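Local coordinates for protein iron-containing superoxide dismutase B2 (PDB 3ESF) that probably removes superoxide radicals in the cell, converting them to hydrogen peroxide and oxygen at a mononuclear iron centre, at residues W10-L15 with F27-H32. The protein carries 1 engineered substitution. Residues are numbered along the deposited sequence; the frame is centred on the assembly and turned at random.
Sequences WGYDGL and FHYDKH. With FE (Fe (III) ion), chain E.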
ATOM      1  N   TRP A  10       2.186  25.111   4.022  1.00 19.91           N
ATOM      2  CA  TRP A  10       1.113  25.968   3.530  1.00 20.23           C
ATOM      3  C   TRP A  10      -0.235  25.774   4.228  1.00 20.58           C
ATOM      4  O   TRP A  10      -1.263  26.226   3.716  1.00 20.35           O
ATOM      5  CB  TRP A  10       0.939  25.754   2.021  1.00 19.93           C
ATOM      6  CG  TRP A  10       1.438  24.425   1.562  1.00 20.17           C
ATOM      7  CD1 TRP A  10       2.566  24.186   0.821  1.00 20.31           C
ATOM      8  CD2 TRP A  10       0.857  23.142   1.826  1.00 20.58           C
ATOM      9  NE1 TRP A  10       2.715  22.847   0.604  1.00 19.21           N
ATOM     10  CE2 TRP A  10       1.686  22.176   1.207  1.00 20.50           C
ATOM     11  CE3 TRP A  10      -0.282  22.709   2.536  1.00 20.41           C
ATOM     12  CZ2 TRP A  10       1.410  20.798   1.257  1.00 19.27           C
ATOM     13  CZ3 TRP A  10      -0.577  21.355   2.570  1.00 18.89           C
ATOM     14  CH2 TRP A  10       0.281  20.404   1.945  1.00 20.47           C
ATOM     15  N   GLY A  11      -0.236  25.079   5.369  1.00 20.76           N
ATOM     16  CA  GLY A  11      -1.445  24.934   6.202  1.00 20.80           C
ATOM     17  C   GLY A  11      -2.307  23.755   5.789  1.00 20.45           C
ATOM     18  O   GLY A  11      -2.177  23.261   4.679  1.00 20.70           O
ATOM     19  N   TYR A  12      -3.209  23.316   6.666  1.00 20.11           N
ATOM     20  CA  TYR A  12      -4.024  22.116   6.394  1.00 20.32           C
ATOM     21  C   TYR A  12      -4.874  22.268   5.142  1.00 20.08           C
ATOM     22  O   TYR A  12      -5.038  21.323   4.374  1.00 19.50           O
ATOM     23  CB  TYR A  12      -4.918  21.745   7.601  1.00 20.35           C
ATOM     24  CG  TYR A  12      -4.145  21.142   8.749  1.00 20.19           C
ATOM     25  CD1 TYR A  12      -3.719  21.935   9.814  1.00 20.79           C
ATOM     26  CD2 TYR A  12      -3.809  19.781   8.752  1.00 20.18           C
ATOM     27  CE1 TYR A  12      -2.993  21.397  10.865  1.00 20.73           C
ATOM     28  CE2 TYR A  12      -3.079  19.224   9.803  1.00 21.02           C
ATOM     29  CZ  TYR A  12      -2.681  20.040  10.858  1.00 20.71           C
ATOM     30  OH  TYR A  12      -1.960  19.516  11.898  1.00 19.13           O
ATOM     31  N   ASP A  13      -5.408  23.473   4.943  1.00 20.60           N
ATOM     32  CA  ASP A  13      -6.287  23.752   3.792  1.00 20.68           C
ATOM     33  C   ASP A  13      -5.544  24.345   2.606  1.00 20.27           C
ATOM     34  O   ASP A  13      -6.170  24.789   1.658  1.00 20.75           O
ATOM     35  CB  ASP A  13      -7.425  24.689   4.205  1.00 21.00           C
ATOM     36  CG  ASP A  13      -6.937  26.092   4.571  1.00 22.63           C
ATOM     37  OD1 ASP A  13      -5.705  26.346   4.606  1.00 24.82           O
ATOM     38  OD2 ASP A  13      -7.798  26.947   4.847  1.00 24.66           O
ATOM     39  N   GLY A  14      -4.217  24.343   2.655  1.00 19.91           N
ATOM     40  CA  GLY A  14      -3.388  25.054   1.677  1.00 19.74           C
ATOM     41  C   GLY A  14      -3.517  24.613   0.231  1.00 19.33           C
ATOM     42  O   GLY A  14      -3.353  25.423  -0.695  1.00 18.43           O
ATOM     43  N   LEU A  15      -3.838  23.332   0.030  1.00 19.44           N
ATOM     44  CA  LEU A  15      -3.942  22.776  -1.322  1.00 19.36           C
ATOM     45  C   LEU A  15      -5.400  22.508  -1.750  1.00 20.09           C
ATOM     46  O   LEU A  15      -5.635  21.953  -2.842  1.00 19.79           O
ATOM     47  CB  LEU A  15      -3.085  21.493  -1.459  1.00 19.10           C
ATOM     48  CG  LEU A  15      -1.572  21.566  -1.161  1.00 19.55           C
ATOM     49  CD1 LEU A  15      -0.834  20.347  -1.616  1.00 19.89           C
ATOM     50  CD2 LEU A  15      -0.946  22.766  -1.808  1.00 19.06           C
ATOM     51  N   PHE A  27      -5.787  14.060   7.639  1.00 19.36           N
ATOM     52  CA  PHE A  27      -5.511  12.647   7.966  1.00 19.31           C
ATOM     53  C   PHE A  27      -4.072  12.285   7.635  1.00 19.48           C
ATOM     54  O   PHE A  27      -3.402  11.616   8.423  1.00 20.38           O
ATOM     55  CB  PHE A  27      -6.530  11.669   7.334  1.00 19.30           C
ATOM     56  CG  PHE A  27      -7.798  11.533   8.133  1.00 19.68           C
ATOM     57  CD1 PHE A  27      -7.897  10.586   9.147  1.00 19.28           C
ATOM     58  CD2 PHE A  27      -8.872  12.394   7.911  1.00 19.28           C
ATOM     59  CE1 PHE A  27      -9.067  10.469   9.908  1.00 20.47           C
ATOM     60  CE2 PHE A  27     -10.036  12.286   8.654  1.00 19.83           C
ATOM     61  CZ  PHE A  27     -10.135  11.330   9.663  1.00 21.06           C
ATOM     62  N   HIS A  28      -3.584  12.742   6.487  1.00 19.00           N
ATOM     63  CA  HIS A  28      -2.274  12.313   6.020  1.00 18.84           C
ATOM     64  C   HIS A  28      -1.127  12.807   6.941  1.00 19.06           C
ATOM     65  O   HIS A  28      -0.211  12.037   7.317  1.00 18.37           O
ATOM     66  CB  HIS A  28      -2.085  12.777   4.572  1.00 17.91           C
ATOM     67  CG  HIS A  28      -0.983  12.075   3.863  1.00 17.23           C
ATOM     68  ND1 HIS A  28      -0.611  12.389   2.580  1.00 16.49           N
ATOM     69  CD2 HIS A  28      -0.152  11.085   4.266  1.00 16.09           C
ATOM     70  CE1 HIS A  28       0.401  11.623   2.219  1.00 16.43           C
ATOM     71  NE2 HIS A  28       0.694  10.822   3.224  1.00 15.69           N
ATOM     72  N   TYR A  29      -1.213  14.088   7.306  1.00 18.47           N
ATOM     73  CA  TYR A  29      -0.251  14.712   8.206  1.00 18.88           C
ATOM     74  C   TYR A  29      -0.494  14.295   9.658  1.00 18.84           C
ATOM     75  O   TYR A  29       0.432  13.807  10.296  1.00 18.64           O
ATOM     76  CB  TYR A  29      -0.242  16.256   8.061  1.00 18.27           C
ATOM     77  CG  TYR A  29       0.843  16.967   8.859  1.00 19.06           C
ATOM     78  CD1 TYR A  29       2.088  17.279   8.274  1.00 19.22           C
ATOM     79  CD2 TYR A  29       0.620  17.352  10.190  1.00 17.65           C
ATOM     80  CE1 TYR A  29       3.085  17.927   9.005  1.00 18.72           C
ATOM     81  CE2 TYR A  29       1.601  17.975  10.929  1.00 19.25           C
ATOM     82  CZ  TYR A  29       2.841  18.269  10.333  1.00 19.97           C
ATOM     83  OH  TYR A  29       3.811  18.924  11.073  1.00 18.35           O
ATOM     84  N   ASP A  30      -1.722  14.472  10.167  1.00 18.87           N
ATOM     85  CA  ASP A  30      -1.992  14.276  11.612  1.00 19.16           C
ATOM     86  C   ASP A  30      -1.950  12.809  12.040  1.00 19.28           C
ATOM     87  O   ASP A  30      -1.521  12.508  13.144  1.00 18.69           O
ATOM     88  CB  ASP A  30      -3.329  14.879  12.053  1.00 19.11           C
ATOM     89  CG  ASP A  30      -3.295  16.394  12.187  1.00 19.98           C
ATOM     90  OD1 ASP A  30      -2.198  16.997  12.137  1.00 21.20           O
ATOM     91  OD2 ASP A  30      -4.380  16.994  12.346  1.00 20.17           O
ATOM     92  N   LYS A  31      -2.432  11.921  11.172  1.00 19.30           N
ATOM     93  CA  LYS A  31      -2.488  10.491  11.479  1.00 19.42           C
ATOM     94  C   LYS A  31      -1.255   9.744  10.960  1.00 19.73           C
ATOM     95  O   LYS A  31      -0.482   9.237  11.769  1.00 20.07           O
ATOM     96  CB  LYS A  31      -3.823   9.859  11.037  1.00 20.33           C
ATOM     97  CG  LYS A  31      -5.102  10.624  11.533  1.00 20.28           C
ATOM     98  CD  LYS A  31      -5.195  10.606  13.067  1.00 23.91           C
ATOM     99  CE  LYS A  31      -6.634  10.755  13.616  1.00 25.86           C
ATOM    100  NZ  LYS A  31      -7.485  11.842  13.010  1.00 29.73           N
ATOM    101  N   HIS A  32      -1.037   9.707   9.641  1.00 19.41           N
ATOM    102  CA  HIS A  32       0.080   8.943   9.086  1.00 19.41           C
ATOM    103  C   HIS A  32       1.445   9.518   9.396  1.00 19.85           C
ATOM    104  O   HIS A  32       2.265   8.822   9.998  1.00 20.09           O
ATOM    105  CB  HIS A  32      -0.083   8.660   7.578  1.00 19.67           C
ATOM    106  CG  HIS A  32      -1.331   7.898   7.267  1.00 19.21           C
ATOM    107  ND1 HIS A  32      -1.414   6.531   7.418  1.00 16.11           N
ATOM    108  CD2 HIS A  32      -2.572   8.317   6.917  1.00 18.73           C
ATOM    109  CE1 HIS A  32      -2.639   6.133   7.123  1.00 19.26           C
ATOM    110  NE2 HIS A  32      -3.366   7.196   6.828  1.00 18.98           N
TER
HETATM  111 FE    FE E 198       1.937   9.032   3.084  1.00 21.69          FE
HETATM  112  O   HOH W   1       3.188   7.359   2.630  1.00 20.31           O
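Tyr12 reaches across from a loop to helix 22-45, its hydroxyl end overlapping the carboxylate of Asp30 and coming up to CD2 of Tyr29. Tyr12 OH donates a hydrogen bond to Asp30 OD1 at 2.5 Å, a short one, entering on the syn lone pair. OD1 lies at the edge of the phenol ring, near its plane, yet ring and carboxylate are turned 65° apart. Asp30 CG stands anti to its own carbonyl carbon (chi1 -76°), which brings the acid out from the helix to the phenol. OD2 lies off the ring plane, 3.6 Å from Tyr12 CE2. The Tyr29 side chain meets Tyr12 obliquely, with CD2 3.8 Å from Tyr12 OH. Tyr29 OH is hydrogen-bonded to Pro6 O. Tyr12 occupies a type I turn from Gly11 to Gly14, closed by Gly14 N to Gly11 O at 3.1 Å, and its side chain also touches Lys22 and Thr26. One residue before Tyr29, His28 binds the iron through NE2 at 2.2 Å, with His76, Asp161 and His165 completing the protein ligands. The phenol thus ties the N-terminal loop of the alpha-hairpin domain to the helix that supplies the His28 iron ligand; its short bond to one carboxylate oxygen would probably stabilise the ionised form of Asp30.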